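Local atomic coordinates of ribosomal-protein-serine acetyltransferase, putative (Vibrio cholerae O1 biovar eltor, PDB entry 2FCK), a protein that probably acts as a GNAT-family acetyltransferase, with N-terminal serine or alanine residues of proteins as its presumed substrates. Residues A99-W104 against T133-V138; E158-N163 against P171-V176. All coordinates share one frame; numbering follows the deposited sequence. Where two conformers were deposited one is given.

Contact 1: residues A99-W104 against T133-V138; sequences ASLGYW and TRLEIV
Glu136 OE2 accepts two hydrogen bonds from one arginine: Arg134 NE lies 3.1 Å and Arg134 NH2 2.7 Å from it, both essentially in the guanidinium plane and both on the anti lone pair of the oxygen. With OE1 held by a salt bridge to Arg164 of the same chain, both oxygens are tied and the carboxylate's rotation is restrained. Arg134 NH2 also meets Glu158, and lying between two carboxylates probably favours its charged state.

Beside this pair the two backbones run parallel. Glu136 N donates to Ala99 O at 2.9 Å, and Leu101 N reaches Glu136 O at 2.8 Å with a nearly straight N-H (170°). On the opposite face from Ser100 and Glu136, Leu101 and Leu135 cross obliquely, their CD1 methyls 3.9 Å apart, under helix 114-129. The strand axes cross at -40°, and past Leu101 a water replaces the direct bond, donating to Leu101 O (2.6 Å) and accepting from Val138 N (3.1 Å). Tyr103 takes the crowded chi1 position (48°), and its side chain crosses that of Ile137 at about a right angle; Tyr103 CE2 sits 3.6 Å from Ile137 CG2, while the hydroxyl is hydrogen-bonded to Ser146 O.

Parallel neighbours joined through helix 114-129 form a beta-alpha-beta crossover, and their parting, bridged here by one water, matches the splay characteristic of the GNAT fold, where relatives bind acetyl-CoA.

Contact 2: residues E158-N163 against P171-V176; sequences EQLAPN and PKAGIV. With NO3 (nitrate ion), chain G.
Four backbone hydrogen bonds zip 158-161 to 174-176 as an almost exactly antiparallel pair (174°), and this is the tight part of the contact. Glu158 N donates to Val176 O at 2.7 Å and Val176 N to Gln159 O at 2.8 Å, both nearly along the C=O axis. In the hydrogen-bonded pair of Ala161 with Gly174, Ala161 N meets Gly174 O almost straight on (172°), whereas the return bond from Gly174 N comes in 29° above the plane of the Ala161 carbonyl, off its lone pairs.

Side chains add modest apolar contacts on both faces. Ala161 CB rests 4.1 Å from Val176 CG2, the branch of Val176 that stands beside its backbone N. The other face is the solvent side: there the exposed Leu160, with CG anti to the backbone N, crosses Ile175 obliquely, and its CD1 comes to 4.1 Å from Ile175 CG1.

Past Ala161 the chain turns a corner at Pro162 and Asn163, and the pairing loosens. Asn163 lies alongside Pro171, pointing the same way, with the two CB atoms 4.0 Å apart. A nitrate, probably from the crystallisation liquor, occupies this end and takes a hydrogen bond from Asn163 N, though its position is less certain. The second subunit packs against the same region: its Arg134 donates to Pro162 O, and its Thr133 touches Pro171.

The extended Glu158 side chain bonds Ser178 OG, farther along strand 170-179, through OE2, while OE1 is held by Arg134 of the same chain. Strand 170-179 thus lies between 156-164 and 134-139 in the mixed sheet.

In the fold
Both contacts belong to one mixed sheet, in which strand 134-139 of contact 1 neighbours strand 170-179 of contact 2; their centres lie 13 Å apart. Contact 1 is buried, its centre about 9 Å from the centre of the chain against about 18 Å for contact 2; it pairs its strands in parallel and mixes aliphatic packing with enclosed charges. Contact 2, antiparallel and partly exposed, relies more on backbone bonding and ends at a chain corner where a nitrate is modelled. A salt bridge joins them, Arg134 NH2 to Glu158 OE1 at 2.8 Å, and Val138 CG1 packs 3.8 Å from Gly174 CA. Each also touches the second subunit, so this side of the sheet contributes to the dimer interface.

Contact 1: residues A99-W104 against T133-V138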
loop_
_atom_site.group_PDB
_atom_site.type_symbol
_atom_site.label_atom_id
_atom_site.label_comp_id
_atom_site.label_asym_id
_atom_site.label_seq_id
_atom_site.Cartn_x
_atom_site.Cartn_y
_atom_site.Cartn_z
ATOM N N ALA A 99 -3.419 -0.637 6.172
ATOM C CA ALA A 99 -2.007 -0.366 6.426
ATOM C C ALA A 99 -1.198 -1.667 6.403
ATOM O O ALA A 99 -1.767 -2.743 6.472
ATOM C CB ALA A 99 -1.815 0.340 7.844
ATOM N N SER A 100 0.114 -1.506 6.345
ATOM C CA SER A 100 1.125 -2.587 6.324
ATOM C C SER A 100 1.810 -2.688 7.662
ATOM O O SER A 100 2.327 -1.690 8.165
ATOM C CB SER A 100 2.220 -2.159 5.287
ATOM O OG SER A 100 3.515 -2.671 5.657
ATOM N N LEU A 101 1.827 -3.885 8.243
ATOM C CA LEU A 101 2.491 -4.057 9.548
ATOM C C LEU A 101 3.723 -4.939 9.406
ATOM O O LEU A 101 3.822 -5.838 8.501
ATOM C CB LEU A 101 1.544 -4.729 10.560
ATOM C CG LEU A 101 0.201 -4.070 10.855
ATOM C CD1 LEU A 101 -0.392 -4.802 12.052
ATOM C CD2 LEU A 101 0.268 -2.599 11.157
ATOM N N GLY A 102 4.673 -4.701 10.307
ATOM C CA GLY A 102 5.837 -5.553 10.391
ATOM C C GLY A 102 6.187 -5.695 11.855
ATOM O O GLY A 102 5.652 -4.975 12.703
ATOM N N TYR A 103 7.059 -6.638 12.162
ATOM C CA TYR A 103 7.463 -6.863 13.539
ATOM C C TYR A 103 8.655 -7.821 13.595
ATOM O O TYR A 103 8.922 -8.561 12.620
ATOM C CB TYR A 103 6.313 -7.484 14.413
ATOM C CG TYR A 103 5.669 -8.671 13.681
ATOM C CD1 TYR A 103 6.176 -9.952 13.835
ATOM C CD2 TYR A 103 4.599 -8.464 12.825
ATOM C CE1 TYR A 103 5.586 -11.063 13.112
ATOM C CE2 TYR A 103 4.005 -9.537 12.104
ATOM C CZ TYR A 103 4.510 -10.806 12.252
ATOM O OH TYR A 103 3.903 -11.851 11.557
ATOM N N TRP A 104 9.338 -7.814 14.728
ATOM C CA TRP A 104 10.341 -8.840 14.979
ATOM C C TRP A 104 10.459 -8.951 16.482
ATOM O O TRP A 104 10.446 -7.970 17.184
ATOM C CB TRP A 104 11.674 -8.548 14.270
ATOM C CG TRP A 104 12.251 -7.182 14.434
ATOM C CD1 TRP A 104 12.150 -6.146 13.585
ATOM C CD2 TRP A 104 13.054 -6.741 15.535
ATOM N NE1 TRP A 104 12.858 -5.058 14.080
ATOM C CE2 TRP A 104 13.422 -5.405 15.275
ATOM C CE3 TRP A 104 13.511 -7.360 16.705
ATOM C CZ2 TRP A 104 14.226 -4.665 16.158
ATOM C CZ3 TRP A 104 14.317 -6.640 17.576
ATOM C CH2 TRP A 104 14.654 -5.298 17.300
ATOM N N THR A 133 -9.736 -0.617 8.120
ATOM C CA THR A 133 -10.618 -1.759 7.902
ATOM C C THR A 133 -9.903 -2.989 7.324
ATOM O O THR A 133 -10.529 -3.989 7.066
ATOM C CB THR A 133 -11.903 -1.386 7.056
ATOM O OG1 THR A 133 -11.540 -0.546 5.949
ATOM C CG2 THR A 133 -12.923 -0.648 7.946
ATOM N N ARG A 134 -8.588 -2.896 7.152
ATOM C CA ARG A 134 -7.769 -4.023 6.742
ATOM C C ARG A 134 -6.307 -3.756 7.077
ATOM O O ARG A 134 -5.805 -2.642 6.870
ATOM C CB ARG A 134 -7.874 -4.213 5.210
ATOM C CG ARG A 134 -7.035 -5.377 4.659
ATOM C CD ARG A 134 -7.345 -5.652 3.132
ATOM N NE ARG A 134 -6.289 -6.509 2.539
ATOM C CZ ARG A 134 -6.339 -7.839 2.432
ATOM N NH1 ARG A 134 -7.416 -8.516 2.811
ATOM N NH2 ARG A 134 -5.297 -8.507 1.966
ATOM N N LEU A 135 -5.605 -4.795 7.540
ATOM C CA LEU A 135 -4.147 -4.697 7.718
ATOM C C LEU A 135 -3.502 -5.863 6.957
ATOM O O LEU A 135 -4.056 -6.938 6.959
ATOM C CB LEU A 135 -3.783 -4.831 9.201
ATOM C CG LEU A 135 -4.431 -3.777 10.137
ATOM C CD1 LEU A 135 -4.184 -4.130 11.630
ATOM C CD2 LEU A 135 -3.919 -2.395 9.859
ATOM N N GLU A 136 -2.372 -5.609 6.319
ATOM C CA GLU A 136 -1.541 -6.676 5.718
ATOM C C GLU A 136 -0.204 -6.854 6.487
ATOM O O GLU A 136 0.477 -5.861 6.819
ATOM C CB GLU A 136 -1.291 -6.361 4.261
ATOM C CG GLU A 136 -2.584 -6.682 3.466
ATOM C CD GLU A 136 -2.453 -6.457 1.956
ATOM O OE1 GLU A 136 -1.381 -6.012 1.476
ATOM O OE2 GLU A 136 -3.485 -6.662 1.277
ATOM N N ILE A 137 0.160 -8.107 6.725
ATOM C CA ILE A 137 1.483 -8.532 7.184
ATOM C C ILE A 137 2.173 -9.278 6.059
ATOM O O ILE A 137 1.495 -10.090 5.433
ATOM C CB ILE A 137 1.318 -9.431 8.377
ATOM C CG1 ILE A 137 0.785 -8.601 9.554
ATOM C CG2 ILE A 137 2.633 -10.115 8.784
ATOM C CD1 ILE A 137 0.185 -9.409 10.592
ATOM N N VAL A 138 3.452 -8.972 5.746
ATOM C CA VAL A 138 4.205 -9.704 4.716
ATOM C C VAL A 138 5.325 -10.448 5.429
ATOM O O VAL A 138 6.136 -9.813 6.091
ATOM C CB VAL A 138 4.858 -8.767 3.647
ATOM C CG1 VAL A 138 5.571 -9.596 2.554
ATOM C CG2 VAL A 138 3.747 -7.908 3.057
HETATM O O HOH W 1 4.812 -6.163 6.127
#

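Contact 2: residues E158-N163 against P171-V176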
loop_
_atom_site.group_PDB
_atom_site.type_symbol
_atom_site.label_atom_id
_atom_site.label_comp_id
_atom_site.label_asym_id
_atom_site.label_seq_id
_atom_site.Cartn_x
_atom_site.Cartn_y
_atom_site.Cartn_z
ATOM N N GLU A 158 -3.028 -15.301 2.859
ATOM C CA GLU A 158 -3.463 -15.187 1.492
ATOM C C GLU A 158 -2.299 -15.660 0.641
ATOM O O GLU A 158 -1.850 -16.797 0.732
ATOM C CB GLU A 158 -3.908 -13.747 1.153
ATOM C CG GLU A 158 -5.169 -13.340 1.975
ATOM C CD GLU A 158 -5.619 -11.908 1.817
ATOM O OE1 GLU A 158 -5.011 -11.159 1.024
ATOM O OE2 GLU A 158 -6.618 -11.534 2.482
ATOM N N GLN A 159 -1.762 -14.762 -0.146
ATOM C CA GLN A 159 -0.937 -15.148 -1.235
ATOM C C GLN A 159 0.550 -15.293 -0.923
ATOM O O GLN A 159 1.061 -14.694 0.030
ATOM C CB GLN A 159 -1.139 -14.119 -2.341
ATOM C CG GLN A 159 -0.875 -14.663 -3.680
ATOM C CD GLN A 159 -2.065 -15.304 -4.358
ATOM O OE1 GLN A 159 -1.989 -15.629 -5.534
ATOM N NE2 GLN A 159 -3.155 -15.498 -3.634
ATOM N N LEU A 160 1.234 -16.102 -1.732
ATOM C CA LEU A 160 2.651 -15.982 -1.866
ATOM C C LEU A 160 2.807 -15.021 -3.065
ATOM O O LEU A 160 2.448 -15.380 -4.200
ATOM C CB LEU A 160 3.244 -17.340 -2.268
ATOM C CG LEU A 160 4.756 -17.361 -2.524
ATOM C CD1 LEU A 160 5.487 -16.868 -1.324
ATOM C CD2 LEU A 160 5.197 -18.838 -2.822
ATOM N N ALA A 161 3.320 -13.841 -2.801
ATOM C CA ALA A 161 3.333 -12.753 -3.789
ATOM C C ALA A 161 4.761 -12.419 -4.229
ATOM O O ALA A 161 5.582 -12.005 -3.406
ATOM C CB ALA A 161 2.686 -11.576 -3.173
ATOM N N PRO A 162 5.052 -12.533 -5.540
ATOM C CA PRO A 162 6.402 -12.153 -5.994
ATOM C C PRO A 162 6.693 -10.654 -5.822
ATOM O O PRO A 162 5.764 -9.814 -5.847
ATOM C CB PRO A 162 6.419 -12.547 -7.480
ATOM C CG PRO A 162 5.008 -12.618 -7.884
ATOM C CD PRO A 162 4.234 -13.067 -6.641
ATOM N N ASN A 163 7.973 -10.341 -5.580
ATOM C CA ASN A 163 8.443 -8.965 -5.389
ATOM C C ASN A 163 7.646 -8.165 -4.366
ATOM O O ASN A 163 7.451 -6.946 -4.469
ATOM C CB ASN A 163 8.450 -8.230 -6.766
ATOM C CG ASN A 163 9.499 -8.733 -7.737
ATOM O OD1 ASN A 163 9.746 -8.057 -8.786
ATOM N ND2 ASN A 163 10.080 -9.901 -7.490
ATOM N N PRO A 171 14.078 -6.831 -4.284
ATOM C CA PRO A 171 12.741 -7.420 -3.989
ATOM C C PRO A 171 12.705 -8.950 -3.850
ATOM O O PRO A 171 13.510 -9.650 -4.461
ATOM C CB PRO A 171 11.862 -6.920 -5.161
ATOM C CG PRO A 171 12.891 -6.288 -6.230
ATOM C CD PRO A 171 14.280 -6.640 -5.741
ATOM N N LYS A 172 11.793 -9.458 -2.998
ATOM C CA LYS A 172 11.685 -10.883 -2.681
ATOM C C LYS A 172 10.219 -11.277 -2.584
ATOM O O LYS A 172 9.406 -10.408 -2.257
ATOM C CB LYS A 172 12.318 -11.149 -1.303
ATOM C CG LYS A 172 13.847 -10.928 -1.303
ATOM C CD LYS A 172 14.160 -10.510 0.093
ATOM C CE LYS A 172 14.458 -11.692 0.842
ATOM N NZ LYS A 172 15.987 -11.836 1.330
ATOM N N ALA A 173 9.902 -12.535 -2.896
ATOM C CA ALA A 173 8.538 -13.088 -2.756
ATOM C C ALA A 173 8.190 -13.154 -1.273
ATOM O O ALA A 173 9.015 -13.605 -0.447
ATOM C CB ALA A 173 8.453 -14.425 -3.370
ATOM N N GLY A 174 7.032 -12.598 -0.902
ATOM C CA GLY A 174 6.566 -12.635 0.511
ATOM C C GLY A 174 5.167 -13.187 0.645
ATOM O O GLY A 174 4.356 -13.137 -0.279
ATOM N N ILE A 175 4.905 -13.795 1.808
ATOM C CA ILE A 175 3.576 -14.291 2.087
ATOM C C ILE A 175 2.760 -13.170 2.718
ATOM O O ILE A 175 3.158 -12.559 3.718
ATOM C CB ILE A 175 3.610 -15.441 3.124
ATOM C CG1 ILE A 175 4.577 -16.550 2.693
ATOM C CG2 ILE A 175 2.165 -15.881 3.373
ATOM C CD1 ILE A 175 4.933 -17.580 3.837
ATOM N N VAL A 176 1.609 -12.903 2.125
ATOM C CA VAL A 176 0.700 -11.876 2.614
ATOM C C VAL A 176 -0.338 -12.496 3.540
ATOM O O VAL A 176 -1.016 -13.453 3.142
ATOM C CB VAL A 176 -0.024 -11.234 1.388
ATOM C CG1 VAL A 176 -1.097 -10.253 1.845
ATOM C CG2 VAL A 176 1.034 -10.625 0.461
HETATM N N NO3 G . 10.607 -12.497 -6.034
HETATM O O1 NO3 G . 10.624 -11.271 -5.376
HETATM O O2 NO3 G . 11.826 -13.110 -6.388
HETATM O O3 NO3 G . 9.390 -13.105 -6.341
#